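Local atomic coordinates of FAD:protein FMN transferase (Pseudomonas stutzeri ATCC 14405 = CCUG 16156, PDB entry 5MGY), a protein that probably transfers the FMN portion of FAD to threonine residues of target proteins such as NosR, releasing AMP in a magnesium-dependent reaction. Residues Glu63-Leu68 with Glu74-Met79; Ser178-Ile183 with Ser197-Ala202; Ala202-Arg207 with Gly228-Tyr233. All coordinates share one frame; numbering follows the deposited sequence.

Interaction 1 (Glu63-Leu68 with Glu74-Met79); sequences ERFNAL and EPMPDM
Arg64 and Glu74 are brought together by two extended first torsions followed by a bend in each chain. Arg64 holds CG opposite its backbone N (chi1 -170°) and turns at chi3, while Glu74 is likewise extended at chi1 and folds at chi2 (80°). The two side chains cross at about a right angle. Arg64 NE donates to Glu74 OE2 across 3.1 Å, in a nearly straight bond (166°) that is also a salt bridge. The acceptor lies in the guanidinium plane and receives the proton through its anti lone pair, on the side away from OE1. The same guanidinium edge reaches the backbone, where Arg64 NH2 makes a weak hydrogen bond of 2.8 Å to Pro75 O. Asp61 pairs with NH1, so carboxylates at NE and NH1 hold the rotation of the group, with the weak carbonyl bond adding to them.

Apolar contacts accompany the polar ones. Leu68 CD2 sits 3.5 Å from Glu74 CB, crossing the aliphatic part of that chain at about a right angle, and the same CB also lies at the edge of the Phe65 ring. Met76, bent at chi2 and chi3, brings CE to 3.9 Å from Phe65 CB; its SD is 5.2 Å from the Phe65 ring centroid, an oblique Met-aromatic contact.

The contact packs the end of helix 61-67 against the outer strand 73-75 of a small three-stranded antiparallel sheet and the turn into helix 78-93. Leu145 of the middle strand 144-147 backs both Phe65 and Met76, and Lys147 makes a cation-pi contact with the Phe65 ring.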
loop_
_atom_site.group_PDB
_atom_site.type_symbol
_atom_site.label_atom_id
_atom_site.label_comp_id
_atom_site.label_asym_id
_atom_site.label_seq_id
_atom_site.Cartn_x
_atom_site.Cartn_y
_atom_site.Cartn_z
ATOM N N GLU A 63 9.959 12.263 -10.307
ATOM C CA GLU A 63 9.886 12.568 -11.776
ATOM C C GLU A 63 11.156 13.135 -12.380
ATOM O O GLU A 63 11.417 12.916 -13.578
ATOM C CB GLU A 63 8.715 13.467 -12.179
ATOM C CG GLU A 63 7.378 12.720 -12.279
ATOM C CD GLU A 63 7.259 11.729 -13.442
ATOM O OE1 GLU A 63 7.111 12.193 -14.578
ATOM O OE2 GLU A 63 7.244 10.498 -13.211
ATOM N N ARG A 64 11.930 13.852 -11.571
ATOM C CA ARG A 64 13.233 14.278 -11.992
ATOM C C ARG A 64 14.144 13.049 -12.236
ATOM O O ARG A 64 14.793 12.960 -13.274
ATOM C CB ARG A 64 13.811 15.217 -10.943
ATOM C CG ARG A 64 15.082 15.926 -11.374
ATOM C CD ARG A 64 15.640 16.793 -10.279
ATOM N NE ARG A 64 16.405 16.005 -9.280
ATOM C CZ ARG A 64 16.064 15.825 -8.007
ATOM N NH1 ARG A 64 14.930 16.363 -7.549
ATOM N NH2 ARG A 64 16.854 15.091 -7.207
ATOM N N PHE A 65 14.150 12.104 -11.287
ATOM C CA PHE A 65 14.834 10.789 -11.451
ATOM C C PHE A 65 14.346 9.979 -12.656
ATOM O O PHE A 65 15.130 9.445 -13.426
ATOM C CB PHE A 65 14.673 9.928 -10.215
ATOM C CG PHE A 65 15.498 8.693 -10.251
ATOM C CD1 PHE A 65 16.872 8.779 -10.125
ATOM C CD2 PHE A 65 14.914 7.454 -10.460
ATOM C CE1 PHE A 65 17.656 7.661 -10.199
ATOM C CE2 PHE A 65 15.689 6.333 -10.535
ATOM C CZ PHE A 65 17.057 6.434 -10.405
ATOM N N ASN A 66 13.043 9.938 -12.845
ATOM C CA ASN A 66 12.472 9.181 -13.968
ATOM C C ASN A 66 12.831 9.733 -15.322
ATOM O O ASN A 66 12.885 8.985 -16.269
ATOM C CB ASN A 66 10.932 9.070 -13.860
ATOM C CG ASN A 66 10.489 8.183 -12.733
ATOM O OD1 ASN A 66 11.286 7.544 -12.043
ATOM N ND2 ASN A 66 9.206 8.187 -12.504
ATOM N N ALA A 67 13.070 11.040 -15.414
ATOM C CA ALA A 67 13.424 11.630 -16.722
ATOM C C ALA A 67 14.837 11.288 -17.178
ATOM O O ALA A 67 15.096 11.302 -18.359
ATOM C CB ALA A 67 13.213 13.099 -16.699
ATOM N N LEU A 68 15.723 10.953 -16.249
ATOM C CA LEU A 68 17.097 10.702 -16.552
ATOM C C LEU A 68 17.322 9.454 -17.409
ATOM O O LEU A 68 16.489 8.590 -17.476
ATOM C CB LEU A 68 17.880 10.598 -15.255
ATOM C CG LEU A 68 18.519 11.838 -14.581
ATOM C CD1 LEU A 68 17.944 13.210 -14.924
ATOM C CD2 LEU A 68 18.520 11.663 -13.087
ATOM N N GLU A 74 21.942 10.169 -9.411
ATOM C CA GLU A 74 21.332 11.445 -9.165
ATOM C C GLU A 74 21.031 11.574 -7.683
ATOM O O GLU A 74 20.444 10.651 -7.092
ATOM C CB GLU A 74 20.066 11.531 -9.949
ATOM C CG GLU A 74 19.286 12.809 -9.734
ATOM C CD GLU A 74 19.810 14.021 -10.516
ATOM O OE1 GLU A 74 20.860 13.911 -11.194
ATOM O OE2 GLU A 74 19.143 15.088 -10.507
ATOM N N PRO A 75 21.416 12.716 -7.055
ATOM C CA PRO A 75 21.063 12.851 -5.620
ATOM C C PRO A 75 19.535 12.847 -5.394
ATOM O O PRO A 75 18.774 13.368 -6.232
ATOM C CB PRO A 75 21.705 14.187 -5.215
ATOM C CG PRO A 75 22.659 14.516 -6.294
ATOM C CD PRO A 75 22.122 13.908 -7.543
ATOM N N MET A 76 19.104 12.202 -4.313
ATOM C CA MET A 76 17.661 12.080 -3.999
ATOM C C MET A 76 17.406 12.257 -2.522
ATOM O O MET A 76 18.245 11.894 -1.667
ATOM C CB MET A 76 17.067 10.704 -4.405
ATOM C CG MET A 76 17.103 10.364 -5.878
ATOM S SD MET A 76 16.115 11.459 -6.871
ATOM C CE MET A 76 14.521 10.853 -6.464
ATOM N N PRO A 77 16.210 12.723 -2.200
ATOM C CA PRO A 77 15.949 12.894 -0.784
ATOM C C PRO A 77 15.805 11.588 0.041
ATOM O O PRO A 77 15.747 10.475 -0.512
ATOM C CB PRO A 77 14.668 13.708 -0.772
ATOM C CG PRO A 77 14.180 13.838 -2.156
ATOM C CD PRO A 77 15.043 13.021 -3.038
ATOM N N ASP A 78 15.778 11.753 1.365
ATOM C CA ASP A 78 15.681 10.638 2.331
ATOM C C ASP A 78 14.525 9.673 2.081
ATOM O O ASP A 78 14.761 8.474 2.006
ATOM C CB ASP A 78 15.612 11.214 3.764
ATOM C CG ASP A 78 16.993 11.759 4.267
ATOM O OD1 ASP A 78 18.080 11.540 3.633
ATOM O OD2 ASP A 78 16.971 12.405 5.339
ATOM N N MET A 79 13.309 10.219 1.935
ATOM C CA MET A 79 12.116 9.424 1.675
ATOM C C MET A 79 12.307 8.453 0.551
ATOM O O MET A 79 11.897 7.289 0.675
ATOM C CB MET A 79 10.921 10.257 1.264
ATOM C CG MET A 79 10.121 10.745 2.416
ATOM S SD MET A 79 8.669 11.600 1.779
ATOM C CE MET A 79 8.235 12.489 3.314
#

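Interaction 2 (Ser178-Ile183 with Ser197-Ala202); sequences SYLVEI and SPWRIA
Trp199 rises from its strand towards Ser178, Tyr179 and Leu180, and its indole can be followed atom by atom. CB sends CG back beside the backbone N (chi1 -59°), which turns the ring system toward strand 179-183. From CG the five-membered ring passes under the carbonyl oxygen of Tyr179: Trp199 CD1 lies 3.7 Å from Tyr179 O, which sits above the ring face, offset toward its rim. Next comes NE1, the polar corner, and Trp199 NE1 donates to Ser178 OG at 3.1 Å with an angle of 148°. That oxygen lies at the ring edge, close to the indole plane, whereas Tyr179 O, above NE1, is too poorly angled to share the proton.

The strand 179-183 belongs to the large antiparallel sheet of this ApbE-family fold, and 199-205 pairs with 213-219 in a separate two-stranded sheet. Trp199 therefore bridges the two, resting also on Ala189 and Lys25 of the strands flanking 179-183, while Tyr179 points to the other side of the sheet, against helix 159-173.

Farther out, the six-membered ring meets Leu180. Trp199 CE3 is 3.6 Å from Leu180 CB and CZ3 is 3.8 Å from it, a CH-pi contact over the face that carries Tyr179 O, and Leu180 CD2 approaches CE3 more distantly. At Trp199 CZ2 the neighbour is again Ser178 OG, 3.7 Å away. This hydroxyl is also hydrogen-bonded to the backbone oxygen of Arg192.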
loop_
_atom_site.group_PDB
_atom_site.type_symbol
_atom_site.label_atom_id
_atom_site.label_comp_id
_atom_site.label_asym_id
_atom_site.label_seq_id
_atom_site.Cartn_x
_atom_site.Cartn_y
_atom_site.Cartn_z
ATOM N N SER A 178 -3.085 6.835 21.952
ATOM C CA SER A 178 -4.111 6.026 21.398
ATOM C C SER A 178 -4.678 6.745 20.188
ATOM O O SER A 178 -4.995 7.926 20.271
ATOM C CB SER A 178 -5.132 5.761 22.459
ATOM O OG SER A 178 -6.217 5.166 21.844
ATOM N N TYR A 179 -4.808 6.025 19.070
ATOM C CA TYR A 179 -5.117 6.633 17.746
ATOM C C TYR A 179 -5.550 5.570 16.699
ATOM O O TYR A 179 -5.243 4.379 16.852
ATOM C CB TYR A 179 -3.890 7.400 17.220
ATOM C CG TYR A 179 -2.711 6.523 17.137
ATOM C CD1 TYR A 179 -2.575 5.661 16.083
ATOM C CD2 TYR A 179 -1.740 6.506 18.143
ATOM C CE1 TYR A 179 -1.507 4.765 16.005
ATOM C CE2 TYR A 179 -0.643 5.623 18.076
ATOM C CZ TYR A 179 -0.534 4.736 16.990
ATOM O OH TYR A 179 0.511 3.801 16.845
ATOM N N LEU A 180 -6.249 6.003 15.658
ATOM C CA LEU A 180 -6.550 5.177 14.485
ATOM C C LEU A 180 -6.341 6.101 13.331
ATOM O O LEU A 180 -7.078 7.061 13.230
ATOM C CB LEU A 180 -8.026 4.707 14.470
ATOM C CG LEU A 180 -8.652 4.231 13.120
ATOM C CD1 LEU A 180 -7.939 3.010 12.623
ATOM C CD2 LEU A 180 -10.109 3.852 13.247
ATOM N N VAL A 181 -5.371 5.813 12.473
ATOM C CA VAL A 181 -5.025 6.697 11.356
ATOM C C VAL A 181 -5.356 5.981 10.062
ATOM O O VAL A 181 -4.812 4.939 9.847
ATOM C CB VAL A 181 -3.527 6.941 11.371
ATOM C CG1 VAL A 181 -3.095 7.837 10.290
ATOM C CG2 VAL A 181 -3.137 7.707 12.556
ATOM N N GLU A 182 -6.195 6.521 9.182
ATOM C CA GLU A 182 -6.475 5.856 7.915
ATOM C C GLU A 182 -6.177 6.766 6.720
ATOM O O GLU A 182 -6.728 7.850 6.649
ATOM C CB GLU A 182 -7.917 5.347 7.910
ATOM C CG GLU A 182 -8.498 4.934 6.530
ATOM C CD GLU A 182 -9.311 6.058 5.821
ATOM O OE1 GLU A 182 -9.219 6.287 4.610
ATOM O OE2 GLU A 182 -10.082 6.791 6.439
ATOM N N ILE A 183 -5.326 6.326 5.782
ATOM C CA ILE A 183 -4.984 7.134 4.599
ATOM C C ILE A 183 -5.323 6.275 3.408
ATOM O O ILE A 183 -4.688 5.269 3.210
ATOM C CB ILE A 183 -3.519 7.581 4.609
ATOM C CG1 ILE A 183 -3.275 8.430 5.874
ATOM C CG2 ILE A 183 -3.165 8.376 3.349
ATOM C CD1 ILE A 183 -1.820 8.747 6.177
ATOM N N SER A 197 -12.460 0.384 25.488
ATOM C CA SER A 197 -12.657 -0.401 24.269
ATOM C C SER A 197 -11.466 -0.363 23.292
ATOM O O SER A 197 -10.676 0.538 23.343
ATOM C CB SER A 197 -13.977 -0.012 23.582
ATOM O OG SER A 197 -13.852 0.987 22.641
ATOM N N PRO A 198 -11.345 -1.334 22.402
ATOM C CA PRO A 198 -10.341 -1.289 21.394
ATOM C C PRO A 198 -10.820 -0.651 20.080
ATOM O O PRO A 198 -12.037 -0.487 19.796
ATOM C CB PRO A 198 -10.063 -2.761 21.170
ATOM C CG PRO A 198 -11.438 -3.365 21.207
ATOM C CD PRO A 198 -12.115 -2.551 22.274
ATOM N N TRP A 199 -9.808 -0.320 19.286
ATOM C CA TRP A 199 -10.001 0.054 17.905
ATOM C C TRP A 199 -10.287 -1.218 17.052
ATOM O O TRP A 199 -9.596 -2.231 17.122
ATOM C CB TRP A 199 -8.757 0.768 17.395
ATOM C CG TRP A 199 -8.391 2.026 18.158
ATOM C CD1 TRP A 199 -7.342 2.167 19.022
ATOM C CD2 TRP A 199 -9.021 3.308 18.065
ATOM N NE1 TRP A 199 -7.296 3.439 19.491
ATOM C CE2 TRP A 199 -8.303 4.172 18.912
ATOM C CE3 TRP A 199 -10.074 3.819 17.301
ATOM C CZ2 TRP A 199 -8.637 5.521 19.069
ATOM C CZ3 TRP A 199 -10.415 5.149 17.451
ATOM C CH2 TRP A 199 -9.706 5.987 18.355
ATOM N N ARG A 200 -11.315 -1.141 16.230
ATOM C CA ARG A 200 -11.707 -2.259 15.420
ATOM C C ARG A 200 -11.856 -1.906 13.964
ATOM O O ARG A 200 -12.355 -0.810 13.611
ATOM C CB ARG A 200 -13.061 -2.723 15.902
ATOM C CG ARG A 200 -13.154 -3.022 17.392
ATOM C CD ARG A 200 -14.520 -3.606 17.673
ATOM N NE ARG A 200 -14.368 -4.774 18.520
ATOM C CZ ARG A 200 -14.794 -4.849 19.771
ATOM N NH1 ARG A 200 -15.411 -3.807 20.353
ATOM N NH2 ARG A 200 -14.573 -5.960 20.459
ATOM N N ILE A 201 -11.444 -2.829 13.111
ATOM C CA ILE A 201 -11.711 -2.693 11.700
ATOM C C ILE A 201 -12.555 -3.931 11.296
ATOM O O ILE A 201 -12.582 -4.982 11.982
ATOM C CB ILE A 201 -10.380 -2.463 10.898
ATOM C CG1 ILE A 201 -10.594 -1.938 9.456
ATOM C CG2 ILE A 201 -9.562 -3.741 10.797
ATOM C CD1 ILE A 201 -11.392 -0.646 9.268
ATOM N N ALA A 202 -13.271 -3.764 10.183
ATOM C CA ALA A 202 -13.979 -4.854 9.492
ATOM C C ALA A 202 -13.283 -5.236 8.176
ATOM O O ALA A 202 -13.023 -4.365 7.333
ATOM C CB ALA A 202 -15.401 -4.406 9.184
#

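Interaction 3 (Ala202-Arg207 with Gly228-Tyr233); sequences AIEAPR and GDYRNY
Tyr230 reaches across to Glu204 and Pro206 with both its hydroxyl and its ring, and the polar bond is a loose one. Tyr230 OH donates to Glu204 OE1 at 3.5 Å, a weak hydrogen bond, with the carboxylate and ring planes nearly coplanar (12° apart). Glu204 CG stands at the ring edge, and Glu204 CB approaches Tyr230 CE2 to 3.5 Å. The carboxylate also has a positive neighbour, since Arg231 NH1 is 4.1 Å from Glu204 OE1: too long for a salt bridge, but near enough that the charges probably favour each other.

Arg231 is committed more firmly to its own loop. Arg231 NH2 forms a salt bridge of 2.9 Å with Asp229 OD1, and its backbone N donates to Asp229 OD2 at 3.2 Å (162°), closing an Asx turn. Both carboxylate oxygens of Asp229 are thus engaged, and its carbonyl accepts from Asn232 N in a type I beta turn. This turn presents Tyr230, whose chi1 of 79° places CG between the backbone N and carbonyl carbon and turns the ring towards the strand.

Pro206 CG lies over the centre of one ring face, though the modelled approach is too close to be trusted in detail, while Arg231 CG covers part of the opposite face. With an alanine in place of Tyr230, Pro206 would probably lose its aromatic partner and Glu204 OE1 its weak hydroxyl donor.

The contact joins the later part of strand 199-205 and the residues that follow it to the loop between strands 222-227 and 234-236. Val212, just before strand 213-219, touches Glu204 and Tyr230. Phe306 of strand 306-310 meets the Tyr230 ring edge-to-face, and Val299 of strand 295-301 supports Pro206.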
loop_
_atom_site.group_PDB
_atom_site.type_symbol
_atom_site.label_atom_id
_atom_site.label_comp_id
_atom_site.label_asym_id
_atom_site.label_seq_id
_atom_site.Cartn_x
_atom_site.Cartn_y
_atom_site.Cartn_z
ATOM N N ALA A 202 -13.271 -3.764 10.183
ATOM C CA ALA A 202 -13.979 -4.854 9.492
ATOM C C ALA A 202 -13.283 -5.236 8.176
ATOM O O ALA A 202 -13.023 -4.365 7.333
ATOM C CB ALA A 202 -15.401 -4.406 9.184
ATOM N N ILE A 203 -13.001 -6.523 7.987
ATOM C CA ILE A 203 -12.598 -7.006 6.693
ATOM C C ILE A 203 -13.844 -7.592 6.037
ATOM O O ILE A 203 -14.578 -8.361 6.700
ATOM C CB ILE A 203 -11.504 -8.049 6.832
ATOM C CG1 ILE A 203 -10.299 -7.416 7.518
ATOM C CG2 ILE A 203 -11.103 -8.567 5.452
ATOM C CD1 ILE A 203 -9.330 -8.357 8.187
ATOM N N GLU A 204 -14.069 -7.236 4.762
ATOM C CA GLU A 204 -15.164 -7.834 3.990
ATOM C C GLU A 204 -14.889 -9.321 3.668
ATOM O O GLU A 204 -13.749 -9.720 3.330
ATOM C CB GLU A 204 -15.426 -7.068 2.686
ATOM C CG GLU A 204 -16.047 -5.692 2.834
ATOM C CD GLU A 204 -17.405 -5.736 3.515
ATOM O OE1 GLU A 204 -18.404 -6.243 2.941
ATOM O OE2 GLU A 204 -17.461 -5.266 4.641
ATOM N N ALA A 205 -15.948 -10.113 3.756
ATOM C CA ALA A 205 -15.829 -11.569 3.791
ATOM C C ALA A 205 -17.043 -12.207 3.105
ATOM O O ALA A 205 -17.820 -12.959 3.702
ATOM C CB ALA A 205 -15.674 -12.046 5.232
ATOM N N PRO A 206 -17.187 -11.925 1.826
ATOM C CA PRO A 206 -18.411 -12.269 1.169
ATOM C C PRO A 206 -18.725 -13.754 1.097
ATOM O O PRO A 206 -17.870 -14.628 1.181
ATOM C CB PRO A 206 -18.255 -11.683 -0.250
ATOM C CG PRO A 206 -17.047 -10.894 -0.213
ATOM C CD PRO A 206 -16.206 -11.453 0.868
ATOM N N ARG A 207 -20.026 -13.991 0.893
ATOM C CA ARG A 207 -20.574 -15.301 0.807
ATOM C C ARG A 207 -21.392 -15.243 -0.417
ATOM O O ARG A 207 -20.797 -15.119 -1.481
ATOM C CB ARG A 207 -21.391 -15.525 2.023
ATOM C CG ARG A 207 -21.555 -16.964 2.423
ATOM C CD ARG A 207 -22.697 -17.141 3.423
ATOM N NE ARG A 207 -22.321 -18.196 4.349
ATOM C CZ ARG A 207 -22.716 -18.358 5.609
ATOM N NH1 ARG A 207 -23.535 -17.526 6.239
ATOM N NH2 ARG A 207 -22.238 -19.406 6.237
ATOM N N GLY A 228 -7.244 -4.463 -3.808
ATOM C CA GLY A 228 -8.479 -4.835 -4.456
ATOM C C GLY A 228 -9.680 -4.648 -3.538
ATOM O O GLY A 228 -9.538 -4.357 -2.332
ATOM N N ASP A 229 -10.861 -4.773 -4.150
ATOM C CA ASP A 229 -12.173 -4.726 -3.475
ATOM C C ASP A 229 -13.135 -5.713 -4.129
ATOM O O ASP A 229 -13.414 -5.567 -5.306
ATOM C CB ASP A 229 -12.777 -3.313 -3.532
ATOM C CG ASP A 229 -14.187 -3.214 -2.857
ATOM O OD1 ASP A 229 -14.722 -2.090 -2.805
ATOM O OD2 ASP A 229 -14.760 -4.228 -2.368
ATOM N N TYR A 230 -13.693 -6.659 -3.371
ATOM C CA TYR A 230 -14.374 -7.777 -4.001
ATOM C C TYR A 230 -15.530 -7.351 -4.903
ATOM O O TYR A 230 -15.889 -8.045 -5.875
ATOM C CB TYR A 230 -14.812 -8.779 -2.981
ATOM C CG TYR A 230 -16.047 -8.402 -2.256
ATOM C CD1 TYR A 230 -17.311 -8.804 -2.741
ATOM C CD2 TYR A 230 -15.988 -7.671 -1.066
ATOM C CE1 TYR A 230 -18.478 -8.466 -2.032
ATOM C CE2 TYR A 230 -17.140 -7.344 -0.362
ATOM C CZ TYR A 230 -18.395 -7.732 -0.835
ATOM O OH TYR A 230 -19.569 -7.422 -0.121
ATOM N N ARG A 231 -16.053 -6.169 -4.608
ATOM C CA ARG A 231 -17.039 -5.535 -5.461
ATOM C C ARG A 231 -16.543 -5.154 -6.866
ATOM O O ARG A 231 -17.330 -5.196 -7.804
ATOM C CB ARG A 231 -17.752 -4.394 -4.722
ATOM C CG ARG A 231 -18.681 -4.966 -3.643
ATOM C CD ARG A 231 -19.361 -3.912 -2.763
ATOM N NE ARG A 231 -18.823 -3.918 -1.389
ATOM C CZ ARG A 231 -17.906 -3.070 -0.889
ATOM N NH1 ARG A 231 -17.517 -3.216 0.385
ATOM N NH2 ARG A 231 -17.365 -2.085 -1.632
ATOM N N ASN A 232 -15.262 -4.831 -7.039
ATOM C CA ASN A 232 -14.676 -4.631 -8.397
ATOM C C ASN A 232 -13.941 -5.847 -8.900
ATOM O O ASN A 232 -12.743 -6.003 -8.682
ATOM C CB ASN A 232 -13.689 -3.465 -8.410
ATOM C CG ASN A 232 -14.361 -2.143 -8.193
ATOM O OD1 ASN A 232 -15.486 -1.918 -8.637
ATOM N ND2 ASN A 232 -13.689 -1.257 -7.481
ATOM N N TYR A 233 -14.661 -6.713 -9.570
ATOM C CA TYR A 233 -14.067 -7.856 -10.141
ATOM C C TYR A 233 -14.744 -7.860 -11.494
ATOM O O TYR A 233 -15.959 -7.893 -11.585
ATOM C CB TYR A 233 -14.328 -9.093 -9.267
ATOM C CG TYR A 233 -13.603 -10.286 -9.793
ATOM C CD1 TYR A 233 -12.364 -10.620 -9.321
ATOM C CD2 TYR A 233 -14.158 -11.066 -10.805
ATOM C CE1 TYR A 233 -11.695 -11.703 -9.838
ATOM C CE2 TYR A 233 -13.487 -12.109 -11.333
ATOM C CZ TYR A 233 -12.270 -12.423 -10.850
ATOM O OH TYR A 233 -11.668 -13.491 -11.398
#

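How the interactions relate
The three contacts follow one another along the chain, each closing before the next opens. Interaction 1 stands apart: its centre lies about 34 Å from that of interaction 2 and about 37 Å from that of interaction 3, on the opposite side of the chain's centre, at the small three-stranded sheet. Interactions 2 and 3 are neighbours, about 20 Å between centres, and share Ala202 and strand 199-205. That strand is anchored twice, near its start to strand 179-183 of the eight-stranded sheet and near its end to the loop leaving strand 222-227 of the same sheet. A two-stranded unit is thereby fastened to the larger sheet at two places, and all three contacts lie away from the magnesium site.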